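Putative tetR-family transcriptional regulator (Streptomyces coelicolor, PDB 3FIW) probably binds DNA at regulatory sites as a repressor of the TetR family, controlling transcription. Local coordinates at residues A[67-70]-A[71-75]. Residues are numbered along the deposited sequence; the frame is centred on the assembly and turned at random.
Sequences RTKR and DLLTA
R67 reaches D71 through a single water, which accepts from the backbone N of R67 and donates to D71 OD2, 2.6 Å away. The next residue, T68, is the N-cap of helix 69-79: its OG1 accepts from D71 N at 3.2 Å, while T68 O receives L72 N. With chi1 at 50°, OG1 sits between the T68 backbone N and carbonyl carbon, the rotation that turns it to the first turn of the helix. L73 N donates to K69 O at 3.0 Å in a nearly straight bond, and K69 NZ goes on to V46 O. R70 lies alongside D71, its guanidinium turned 87° from the carboxylate; D71 OD1 stands above one guanidinium face, toward its rim, 3.2 Å from R70 NH2, so the salt bridge is purely electrostatic. Were D71 exchanged for an alanine, R70 would probably lose this nearby counter-charge, and the water at R67 N its acceptor. Helix 69-79 follows the predicted helix-turn-helix of this TetR-type domain, and buried L72 and A75 both touch F66. In this worked case of N-terminal capping, a hydroxyl takes up a first-turn N-H, and the helix dipole is likely to stabilise the negative D71.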
ATOM      1  N   ARG A  67      -6.460  -5.738 -26.133  1.00 29.90           N
ATOM      2  CA  ARG A  67      -6.061  -7.026 -26.671  1.00 31.72           C
ATOM      3  C   ARG A  67      -6.097  -8.039 -25.541  1.00 32.71           C
ATOM      4  O   ARG A  67      -6.400  -9.223 -25.778  1.00 33.40           O
ATOM      5  CB  ARG A  67      -4.652  -6.910 -27.189  1.00 31.94           C
ATOM      6  CG  ARG A  67      -4.294  -7.710 -28.383  1.00 34.61           C
ATOM      7  CD  ARG A  67      -2.796  -7.723 -28.489  1.00 40.20           C
ATOM      8  NE  ARG A  67      -2.314  -7.524 -29.856  1.00 50.17           N
ATOM      9  CZ  ARG A  67      -2.164  -6.327 -30.451  1.00 54.35           C
ATOM     10  NH1 ARG A  67      -2.479  -5.202 -29.806  1.00 56.04           N
ATOM     11  NH2 ARG A  67      -1.708  -6.245 -31.704  1.00 54.67           N
ATOM     12  N   THR A  68      -5.821  -7.557 -24.314  1.00 33.15           N
ATOM     13  CA  THR A  68      -5.682  -8.396 -23.124  1.00 33.43           C
ATOM     14  C   THR A  68      -6.338  -7.727 -21.959  1.00 33.44           C
ATOM     15  O   THR A  68      -6.560  -6.535 -21.998  1.00 33.04           O
ATOM     16  CB  THR A  68      -4.194  -8.597 -22.754  1.00 33.97           C
ATOM     17  OG1 THR A  68      -3.566  -7.309 -22.719  1.00 34.73           O
ATOM     18  CG2 THR A  68      -3.497  -9.434 -23.814  1.00 31.23           C
ATOM     19  N   LYS A  69      -6.671  -8.509 -20.940  1.00 34.20           N
ATOM     20  CA  LYS A  69      -7.147  -8.007 -19.652  1.00 35.73           C
ATOM     21  C   LYS A  69      -6.108  -7.099 -19.008  1.00 35.63           C
ATOM     22  O   LYS A  69      -6.456  -6.065 -18.452  1.00 35.26           O
ATOM     23  CB  LYS A  69      -7.429  -9.155 -18.685  1.00 36.47           C
ATOM     24  CG  LYS A  69      -8.278  -8.762 -17.450  1.00 39.43           C
ATOM     25  CD  LYS A  69      -7.950  -9.731 -16.305  1.00 44.86           C
ATOM     26  CE  LYS A  69      -9.131 -10.020 -15.364  1.00 47.89           C
ATOM     27  NZ  LYS A  69      -9.402  -8.942 -14.371  1.00 48.76           N
ATOM     28  N   ARG A  70      -4.835  -7.484 -19.079  1.00 36.46           N
ATOM     29  CA  ARG A  70      -3.752  -6.586 -18.677  1.00 37.00           C
ATOM     30  C   ARG A  70      -3.917  -5.182 -19.265  1.00 35.03           C
ATOM     31  O   ARG A  70      -3.786  -4.215 -18.537  1.00 35.17           O
ATOM     32  CB  ARG A  70      -2.368  -7.177 -19.040  1.00 37.32           C
ATOM     33  CG  ARG A  70      -1.129  -6.405 -18.479  1.00 39.59           C
ATOM     34  CD  ARG A  70       0.250  -6.929 -19.050  1.00 42.65           C
ATOM     35  NE  ARG A  70       0.516  -6.386 -20.400  1.00 53.91           N
ATOM     36  CZ  ARG A  70       0.344  -7.045 -21.564  1.00 58.06           C
ATOM     37  NH1 ARG A  70      -0.072  -8.324 -21.586  1.00 57.95           N
ATOM     38  NH2 ARG A  70       0.599  -6.415 -22.723  1.00 58.01           N
ATOM     39  N   ASP A  71      -4.167  -5.061 -20.571  1.00 33.74           N
ATOM     40  CA  ASP A  71      -4.255  -3.733 -21.228  1.00 32.94           C
ATOM     41  C   ASP A  71      -5.507  -2.913 -20.815  1.00 31.70           C
ATOM     42  O   ASP A  71      -5.474  -1.683 -20.789  1.00 28.69           O
ATOM     43  CB  ASP A  71      -4.265  -3.853 -22.749  1.00 33.21           C
ATOM     44  CG  ASP A  71      -3.001  -4.435 -23.297  1.00 35.60           C
ATOM     45  OD1 ASP A  71      -2.064  -4.662 -22.536  1.00 36.98           O
ATOM     46  OD2 ASP A  71      -2.954  -4.703 -24.505  1.00 39.82           O
ATOM     47  N   LEU A  72      -6.603  -3.638 -20.557  1.00 30.50           N
ATOM     48  CA  LEU A  72      -7.822  -3.080 -20.016  1.00 30.16           C
ATOM     49  C   LEU A  72      -7.556  -2.444 -18.644  1.00 30.00           C
ATOM     50  O   LEU A  72      -7.832  -1.271 -18.446  1.00 30.76           O
ATOM     51  CB  LEU A  72      -8.897  -4.184 -19.908  1.00 29.62           C
ATOM     52  CG  LEU A  72     -10.159  -3.691 -19.206  1.00 29.28           C
ATOM     53  CD1 LEU A  72     -10.835  -2.525 -20.005  1.00 29.38           C
ATOM     54  CD2 LEU A  72     -11.113  -4.849 -18.956  1.00 24.46           C
ATOM     55  N   LEU A  73      -7.021  -3.222 -17.701  1.00 30.21           N
ATOM     56  CA  LEU A  73      -6.589  -2.692 -16.387  1.00 30.14           C
ATOM     57  C   LEU A  73      -5.683  -1.445 -16.412  1.00 30.63           C
ATOM     58  O   LEU A  73      -5.927  -0.513 -15.665  1.00 31.76           O
ATOM     59  CB  LEU A  73      -5.934  -3.808 -15.552  1.00 29.57           C
ATOM     60  CG  LEU A  73      -6.920  -4.936 -15.174  1.00 29.15           C
ATOM     61  CD1 LEU A  73      -6.226  -5.935 -14.302  1.00 29.43           C
ATOM     62  CD2 LEU A  73      -8.202  -4.449 -14.472  1.00 29.83           C
ATOM     63  N   THR A  74      -4.624  -1.468 -17.226  1.00 31.07           N
ATOM     64  CA  THR A  74      -3.677  -0.362 -17.390  1.00 30.76           C
ATOM     65  C   THR A  74      -4.439   0.875 -17.767  1.00 30.85           C
ATOM     66  O   THR A  74      -4.231   1.906 -17.175  1.00 32.63           O
ATOM     67  CB  THR A  74      -2.606  -0.704 -18.474  1.00 31.02           C
ATOM     68  OG1 THR A  74      -1.861  -1.830 -18.029  1.00 31.26           O
ATOM     69  CG2 THR A  74      -1.592   0.435 -18.763  1.00 32.29           C
ATOM     70  N   ALA A  75      -5.308   0.760 -18.773  1.00 30.62           N
ATOM     71  CA  ALA A  75      -6.207   1.813 -19.197  1.00 29.26           C
ATOM     72  C   ALA A  75      -7.151   2.298 -18.116  1.00 28.69           C
ATOM     73  O   ALA A  75      -7.377   3.496 -18.027  1.00 27.09           O
ATOM     74  CB  ALA A  75      -7.012   1.394 -20.433  1.00 28.75           C
TER
HETATM   75  O   HOH W   1      -4.728  -3.725 -26.187  1.00 34.89           O